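Local coordinates for ALBA-Domain Protein (Trypanosoma brucei, PDB 7DL8) that probably binds RNA, as expected of a protein of the Alba family, at residues Gly20-Phe25 against Ala52-Glu57; Ile28-Leu33 against Gln62-Val67. One frame throughout, in Å; residues are numbered along the deposited sequence.

Interaction 1. Residues Gly20-Phe25 against Ala52-Glu57; sequences GTKFLF and AVSVVE
Val55 reaches from helix 49-61 into the first turn of helix 22-34, and both its methyl groups, CG1 and CG2, meet Phe25 CB at 4.1 Å. CG1 stands anti to the Val55 backbone N (chi1 163°). CG2 alone also meets Lys22, lying 3.8 Å from Lys22 CB and equally near Lys22 CA, and it approaches the Phe25 ring at its edge, close to the ring plane, rather than over a face. Lys22 and Phe25, three residues apart, thus both touch the same valine methyl, CG2. The helices are close here, with CA atoms of Lys22 and Val55 5.6 Å apart. They are the two helices of the Alba fold, laid side by side on its mixed sheet, and Phe25 also packs on Val14 and Val16 of strand 13-16. The Lys22 chain starts toward Val55, with CG between the backbone N and the carbonyl carbon (chi1 65°), then runs past Ser54, where Lys22 CD comes 3.9 Å from Ser54 OG, a van der Waals approach. Its ammonium group leads away, and NZ donates a hydrogen bond to Tyr18 O of a neighbouring subunit. Just before the helix, Thr21 is the N-cap: its OG1 accepts from Leu24 N at 3.1 Å, tying down the turn that presents Lys22 and Phe25.

Interaction 2. Residues Ile28-Leu33 against Gln62-Val67; sequences ITKHLL and QQMVVV
Lys30 links helix 22-34 to the turn leading into strand 65-76, its NZ donating to Gln62 OE1 at 2.8 Å. In this Alba fold the segment 62-67 carries the chain from the end of helix 49-61 into a strand at the edge of the sheet within this chain, and Lys30 meets it at the turn. The ammonium nitrogen lies in the carbonyl plane of the Gln62 amide, on a lone pair, with a C=O...N angle of 131°. The two side chains cross at about a right angle, the glutamine extended beyond CG and the lysine bent at chi3 (-80°). Nearer the backbone, Met64 CE touches Lys30 CD at 3.6 Å, these chains also crossing at about a right angle; turns at chi2 and chi3 of the methionine bring the methyl there. One helical turn along, Leu33 CD1 meets Val65 CG1 at 3.8 Å, again with the side chains roughly perpendicular.

In the second shell, Gln63 ends helix 49-61 in a Schellman motif with positive phi, turning the chain from the helix toward the strand. Leu59 and Val92 also pack on Val65. Helix 98-123 adds further partners: Tyr102 packs on the lysine and Phe98 on Met64, while Gln105 OE1 accepts a second hydrogen bond from Lys30 NZ.

Both contacts use helix 22-34, which interaction 1 joins at its first turn to helix 49-61 and interaction 2, further along, to the turn and strand that follow that helix. Their centres are 11 Å apart, and they touch directly where Val56 CG1 packs on Val67 CG2 at 3.8 Å. Interaction 1 is partly buried and apolar across the helices, with its lysine directed to another subunit. Interaction 2 is the more buried; it adds a hydrogen bond to its apolar contacts, and its lysine stays within the chain, held between Gln62 and the C-terminal helix. Neighbouring subunits reach residues of interaction 1, whereas none touches the segments of interaction 2.

Interaction 1. Residues Gly20-Phe25 against Ala52-Glu57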
ATOM      1  N   GLY A  20      -0.081 -10.532   9.506  1.00 52.78           N
ATOM      2  CA  GLY A  20      -0.353 -11.718   8.718  1.00 45.03           C
ATOM      3  C   GLY A  20      -0.305 -11.402   7.241  1.00 45.13           C
ATOM      4  O   GLY A  20      -0.188 -10.244   6.830  1.00 59.54           O
ATOM      5  N   THR A  21      -0.364 -12.461   6.441  1.00 49.68           N
ATOM      6  CA  THR A  21      -0.390 -12.384   4.989  1.00 46.36           C
ATOM      7  C   THR A  21      -1.811 -12.510   4.455  1.00 46.88           C
ATOM      8  O   THR A  21      -2.725 -12.958   5.151  1.00 47.08           O
ATOM      9  CB  THR A  21       0.483 -13.483   4.386  1.00 42.66           C
ATOM     10  OG1 THR A  21      -0.228 -14.726   4.422  1.00 44.73           O
ATOM     11  CG2 THR A  21       1.752 -13.625   5.205  1.00 41.56           C
ATOM     12  N   LYS A  22      -1.977 -12.118   3.188  1.00 50.51           N
ATOM     13  CA  LYS A  22      -3.263 -12.283   2.516  1.00 51.30           C
ATOM     14  C   LYS A  22      -3.617 -13.756   2.347  1.00 45.95           C
ATOM     15  O   LYS A  22      -4.800 -14.117   2.365  1.00 45.13           O
ATOM     16  CB  LYS A  22      -3.250 -11.571   1.160  1.00 52.15           C
ATOM     17  CG  LYS A  22      -2.283 -12.155   0.139  1.00 56.48           C
ATOM     18  CD  LYS A  22      -2.090 -11.216  -1.045  1.00 53.18           C
ATOM     19  CE  LYS A  22      -1.269 -11.875  -2.143  1.00 50.26           C
ATOM     20  NZ  LYS A  22       0.125 -11.351  -2.185  1.00 54.00           N
ATOM     21  N   PHE A  23      -2.612 -14.618   2.166  1.00 44.41           N
ATOM     22  CA  PHE A  23      -2.876 -16.048   2.038  1.00 45.10           C
ATOM     23  C   PHE A  23      -3.429 -16.620   3.337  1.00 44.76           C
ATOM     24  O   PHE A  23      -4.294 -17.503   3.317  1.00 38.69           O
ATOM     25  CB  PHE A  23      -1.597 -16.788   1.645  1.00 45.56           C
ATOM     26  CG  PHE A  23      -0.986 -16.316   0.356  1.00 52.16           C
ATOM     27  CD1 PHE A  23      -1.500 -16.724  -0.864  1.00 55.01           C
ATOM     28  CD2 PHE A  23       0.107 -15.466   0.365  1.00 50.41           C
ATOM     29  CE1 PHE A  23      -0.933 -16.294  -2.051  1.00 54.34           C
ATOM     30  CE2 PHE A  23       0.676 -15.030  -0.817  1.00 50.08           C
ATOM     31  CZ  PHE A  23       0.156 -15.445  -2.026  1.00 52.67           C
ATOM     32  N   LEU A  24      -2.944 -16.124   4.477  1.00 40.72           N
ATOM     33  CA  LEU A  24      -3.417 -16.624   5.763  1.00 34.35           C
ATOM     34  C   LEU A  24      -4.854 -16.194   6.031  1.00 43.78           C
ATOM     35  O   LEU A  24      -5.658 -16.985   6.536  1.00 48.89           O
ATOM     36  CB  LEU A  24      -2.490 -16.143   6.880  1.00 41.61           C
ATOM     37  CG  LEU A  24      -2.926 -16.414   8.320  1.00 50.81           C
ATOM     38  CD1 LEU A  24      -3.090 -17.907   8.563  1.00 38.58           C
ATOM     39  CD2 LEU A  24      -1.928 -15.815   9.297  1.00 54.68           C
ATOM     40  N   PHE A  25      -5.200 -14.946   5.695  1.00 42.07           N
ATOM     41  CA  PHE A  25      -6.562 -14.477   5.931  1.00 45.21           C
ATOM     42  C   PHE A  25      -7.558 -15.140   4.989  1.00 45.79           C
ATOM     43  O   PHE A  25      -8.721 -15.337   5.361  1.00 43.43           O
ATOM     44  CB  PHE A  25      -6.636 -12.956   5.781  1.00 44.23           C
ATOM     45  CG  PHE A  25      -5.734 -12.206   6.717  1.00 35.25           C
ATOM     46  CD1 PHE A  25      -5.716 -12.501   8.070  1.00 35.80           C
ATOM     47  CD2 PHE A  25      -4.911 -11.196   6.245  1.00 36.39           C
ATOM     48  CE1 PHE A  25      -4.886 -11.811   8.934  1.00 33.29           C
ATOM     49  CE2 PHE A  25      -4.078 -10.502   7.103  1.00 41.44           C
ATOM     50  CZ  PHE A  25      -4.067 -10.809   8.450  1.00 39.71           C
ATOM     51  N   ALA A  52      -7.350  -5.784   2.429  1.00 51.14           N
ATOM     52  CA  ALA A  52      -8.595  -6.485   2.726  1.00 46.61           C
ATOM     53  C   ALA A  52      -9.408  -6.733   1.463  1.00 51.81           C
ATOM     54  O   ALA A  52     -10.113  -7.744   1.370  1.00 50.64           O
ATOM     55  CB  ALA A  52      -9.422  -5.696   3.738  1.00 38.29           C
ATOM     56  N   VAL A  53      -9.332  -5.821   0.493  1.00 50.90           N
ATOM     57  CA  VAL A  53     -10.042  -6.010  -0.766  1.00 46.95           C
ATOM     58  C   VAL A  53      -9.399  -7.131  -1.572  1.00 49.79           C
ATOM     59  O   VAL A  53     -10.090  -7.930  -2.216  1.00 49.05           O
ATOM     60  CB  VAL A  53     -10.082  -4.688  -1.557  1.00 46.91           C
ATOM     61  CG1 VAL A  53     -10.561  -4.922  -2.983  1.00 45.44           C
ATOM     62  CG2 VAL A  53     -10.973  -3.676  -0.851  1.00 46.48           C
ATOM     63  N   SER A  54      -8.068  -7.225  -1.531  1.00 51.15           N
ATOM     64  CA  SER A  54      -7.381  -8.295  -2.244  1.00 49.51           C
ATOM     65  C   SER A  54      -7.683  -9.660  -1.639  1.00 38.78           C
ATOM     66  O   SER A  54      -7.743 -10.657  -2.367  1.00 48.67           O
ATOM     67  CB  SER A  54      -5.874  -8.036  -2.249  1.00 54.93           C
ATOM     68  OG  SER A  54      -5.149  -9.236  -2.465  1.00 65.08           O
ATOM     69  N   VAL A  55      -7.884  -9.724  -0.321  1.00 44.65           N
ATOM     70  CA  VAL A  55      -8.247 -10.989   0.314  1.00 47.01           C
ATOM     71  C   VAL A  55      -9.608 -11.463  -0.182  1.00 47.04           C
ATOM     72  O   VAL A  55      -9.805 -12.653  -0.459  1.00 49.66           O
ATOM     73  CB  VAL A  55      -8.217 -10.844   1.847  1.00 45.70           C
ATOM     74  CG1 VAL A  55      -8.986 -11.975   2.514  1.00 46.33           C
ATOM     75  CG2 VAL A  55      -6.781 -10.808   2.347  1.00 37.24           C
ATOM     76  N   VAL A  56     -10.556 -10.537  -0.335  1.00 45.53           N
ATOM     77  CA  VAL A  56     -11.894 -10.912  -0.778  1.00 45.45           C
ATOM     78  C   VAL A  56     -11.891 -11.250  -2.264  1.00 47.17           C
ATOM     79  O   VAL A  56     -12.566 -12.191  -2.701  1.00 42.19           O
ATOM     80  CB  VAL A  56     -12.895  -9.789  -0.450  1.00 42.82           C
ATOM     81  CG1 VAL A  56     -14.234 -10.042  -1.129  1.00 38.60           C
ATOM     82  CG2 VAL A  56     -13.069  -9.657   1.056  1.00 45.88           C
ATOM     83  N   GLU A  57     -11.128 -10.498  -3.063  1.00 41.50           N
ATOM     84  CA  GLU A  57     -11.043 -10.793  -4.489  1.00 42.63           C
ATOM     85  C   GLU A  57     -10.399 -12.151  -4.742  1.00 48.23           C
ATOM     86  O   GLU A  57     -10.782 -12.853  -5.684  1.00 45.55           O
ATOM     87  CB  GLU A  57     -10.268  -9.691  -5.212  1.00 44.54           C
ATOM     88  CG  GLU A  57     -11.045  -8.392  -5.394  1.00 51.59           C
ATOM     89  CD  GLU A  57     -12.422  -8.603  -5.996  1.00 58.31           C
ATOM     90  OE1 GLU A  57     -12.524  -9.303  -7.026  1.00 61.52           O
ATOM     91  OE2 GLU A  57     -13.403  -8.065  -5.441  1.00 58.67           O
TER

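Interaction 2. Residues Ile28-Leu33 against Gln62-Val67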
ATOM      1  N   ILE A  28      -8.010 -18.584   6.693  1.00 39.23           N
ATOM      2  CA  ILE A  28      -8.813 -18.450   7.905  1.00 35.97           C
ATOM      3  C   ILE A  28     -10.282 -18.259   7.548  1.00 43.22           C
ATOM      4  O   ILE A  28     -11.170 -18.881   8.142  1.00 45.53           O
ATOM      5  CB  ILE A  28      -8.287 -17.292   8.773  1.00 45.21           C
ATOM      6  CG1 ILE A  28      -6.960 -17.674   9.431  1.00 45.73           C
ATOM      7  CG2 ILE A  28      -9.307 -16.910   9.834  1.00 39.75           C
ATOM      8  CD1 ILE A  28      -6.237 -16.505  10.061  1.00 36.30           C
ATOM      9  N   THR A  29     -10.558 -17.392   6.569  1.00 42.24           N
ATOM     10  CA  THR A  29     -11.937 -17.165   6.147  1.00 41.47           C
ATOM     11  C   THR A  29     -12.566 -18.445   5.609  1.00 41.47           C
ATOM     12  O   THR A  29     -13.720 -18.758   5.924  1.00 41.46           O
ATOM     13  CB  THR A  29     -11.988 -16.060   5.090  1.00 43.76           C
ATOM     14  OG1 THR A  29     -11.322 -14.889   5.584  1.00 37.43           O
ATOM     15  CG2 THR A  29     -13.430 -15.712   4.748  1.00 39.77           C
ATOM     16  N   LYS A  30     -11.818 -19.200   4.799  1.00 41.44           N
ATOM     17  CA  LYS A  30     -12.330 -20.466   4.286  1.00 42.94           C
ATOM     18  C   LYS A  30     -12.578 -21.457   5.415  1.00 39.26           C
ATOM     19  O   LYS A  30     -13.603 -22.148   5.432  1.00 39.62           O
ATOM     20  CB  LYS A  30     -11.354 -21.052   3.264  1.00 47.08           C
ATOM     21  CG  LYS A  30     -11.445 -20.426   1.884  1.00 42.34           C
ATOM     22  CD  LYS A  30     -10.648 -21.221   0.861  1.00 45.97           C
ATOM     23  CE  LYS A  30      -9.165 -20.907   0.943  1.00 49.50           C
ATOM     24  NZ  LYS A  30      -8.422 -21.437  -0.234  1.00 46.99           N
ATOM     25  N   HIS A  31     -11.645 -21.542   6.366  1.00 39.54           N
ATOM     26  CA  HIS A  31     -11.794 -22.477   7.476  1.00 38.36           C
ATOM     27  C   HIS A  31     -12.978 -22.103   8.360  1.00 44.50           C
ATOM     28  O   HIS A  31     -13.701 -22.983   8.840  1.00 47.71           O
ATOM     29  CB  HIS A  31     -10.505 -22.526   8.295  1.00 44.02           C
ATOM     30  CG  HIS A  31     -10.647 -23.233   9.607  1.00 49.46           C
ATOM     31  ND1 HIS A  31     -10.752 -24.603   9.707  1.00 50.79           N
ATOM     32  CD2 HIS A  31     -10.697 -22.759  10.874  1.00 49.59           C
ATOM     33  CE1 HIS A  31     -10.862 -24.943  10.978  1.00 49.73           C
ATOM     34  NE2 HIS A  31     -10.832 -23.842  11.708  1.00 52.04           N
ATOM     35  N   LEU A  32     -13.190 -20.804   8.588  1.00 42.65           N
ATOM     36  CA  LEU A  32     -14.294 -20.380   9.443  1.00 42.99           C
ATOM     37  C   LEU A  32     -15.640 -20.666   8.790  1.00 46.09           C
ATOM     38  O   LEU A  32     -16.583 -21.094   9.464  1.00 49.54           O
ATOM     39  CB  LEU A  32     -14.165 -18.893   9.771  1.00 45.57           C
ATOM     40  CG  LEU A  32     -13.079 -18.495  10.773  1.00 47.40           C
ATOM     41  CD1 LEU A  32     -12.950 -16.981  10.851  1.00 46.70           C
ATOM     42  CD2 LEU A  32     -13.372 -19.082  12.145  1.00 47.14           C
ATOM     43  N   LEU A  33     -15.740 -20.466   7.473  1.00 45.57           N
ATOM     44  CA  LEU A  33     -16.987 -20.775   6.783  1.00 42.31           C
ATOM     45  C   LEU A  33     -17.253 -22.274   6.778  1.00 48.35           C
ATOM     46  O   LEU A  33     -18.393 -22.711   6.973  1.00 49.78           O
ATOM     47  CB  LEU A  33     -16.947 -20.237   5.353  1.00 38.19           C
ATOM     48  CG  LEU A  33     -16.972 -18.718   5.172  1.00 43.79           C
ATOM     49  CD1 LEU A  33     -16.749 -18.350   3.713  1.00 39.89           C
ATOM     50  CD2 LEU A  33     -18.284 -18.142   5.680  1.00 42.42           C
ATOM     51  N   GLN A  62     -11.399 -17.834  -6.522  1.00 50.48           N
ATOM     52  CA  GLN A  62     -11.580 -19.250  -6.223  1.00 49.35           C
ATOM     53  C   GLN A  62     -13.048 -19.651  -6.170  1.00 53.15           C
ATOM     54  O   GLN A  62     -13.345 -20.823  -5.898  1.00 51.22           O
ATOM     55  CB  GLN A  62     -10.893 -19.612  -4.891  1.00 47.61           C
ATOM     56  CG  GLN A  62      -9.416 -19.248  -4.826  1.00 49.65           C
ATOM     57  CD  GLN A  62      -8.790 -19.541  -3.466  1.00 56.41           C
ATOM     58  OE1 GLN A  62      -9.331 -20.313  -2.675  1.00 66.88           O
ATOM     59  NE2 GLN A  62      -7.651 -18.916  -3.188  1.00 52.15           N
ATOM     60  N   GLN A  63     -13.960 -18.706  -6.410  1.00 56.40           N
ATOM     61  CA  GLN A  63     -15.400 -18.968  -6.434  1.00 54.55           C
ATOM     62  C   GLN A  63     -15.871 -19.584  -5.118  1.00 49.05           C
ATOM     63  O   GLN A  63     -16.733 -20.466  -5.095  1.00 58.79           O
ATOM     64  CB  GLN A  63     -15.782 -19.855  -7.622  1.00 61.67           C
ATOM     65  N   MET A  64     -15.302 -19.110  -4.011  1.00 48.61           N
ATOM     66  CA  MET A  64     -15.612 -19.643  -2.690  1.00 52.88           C
ATOM     67  C   MET A  64     -16.643 -18.824  -1.932  1.00 51.32           C
ATOM     68  O   MET A  64     -17.433 -19.396  -1.174  1.00 51.36           O
ATOM     69  CB  MET A  64     -14.340 -19.727  -1.839  1.00 52.69           C
ATOM     70  CG  MET A  64     -13.248 -20.586  -2.437  1.00 57.09           C
ATOM     71  SD  MET A  64     -13.745 -22.307  -2.596  1.00 62.39           S
ATOM     72  CE  MET A  64     -13.163 -22.958  -1.036  1.00 51.79           C
ATOM     73  N   VAL A  65     -16.662 -17.504  -2.112  1.00 50.78           N
ATOM     74  CA  VAL A  65     -17.534 -16.637  -1.335  1.00 46.77           C
ATOM     75  C   VAL A  65     -18.347 -15.756  -2.271  1.00 59.10           C
ATOM     76  O   VAL A  65     -18.042 -15.607  -3.456  1.00 68.56           O
ATOM     77  CB  VAL A  65     -16.750 -15.756  -0.336  1.00 37.29           C
ATOM     78  CG1 VAL A  65     -15.774 -16.595   0.476  1.00 35.33           C
ATOM     79  CG2 VAL A  65     -16.028 -14.633  -1.069  1.00 34.86           C
ATOM     80  N   VAL A  66     -19.400 -15.170  -1.710  1.00 58.41           N
ATOM     81  CA  VAL A  66     -20.148 -14.095  -2.342  1.00 53.41           C
ATOM     82  C   VAL A  66     -20.224 -12.945  -1.351  1.00 50.95           C
ATOM     83  O   VAL A  66     -20.399 -13.162  -0.147  1.00 51.60           O
ATOM     84  CB  VAL A  66     -21.559 -14.545  -2.779  1.00 50.47           C
ATOM     85  CG1 VAL A  66     -21.471 -15.450  -3.998  1.00 51.93           C
ATOM     86  CG2 VAL A  66     -22.271 -15.253  -1.639  1.00 51.39           C
ATOM     87  N   VAL A  67     -20.075 -11.724  -1.854  1.00 47.72           N
ATOM     88  CA  VAL A  67     -20.076 -10.544  -0.997  1.00 45.41           C
ATOM     89  C   VAL A  67     -21.521 -10.198  -0.640  1.00 49.28           C
ATOM     90  O   VAL A  67     -22.357 -10.001  -1.518  1.00 54.19           O
ATOM     91  CB  VAL A  67     -19.380  -9.361  -1.683  1.00 46.51           C
ATOM     92  CG1 VAL A  67     -19.478  -8.121  -0.814  1.00 40.90           C
ATOM     93  CG2 VAL A  67     -17.924  -9.704  -1.965  1.00 46.68           C
TER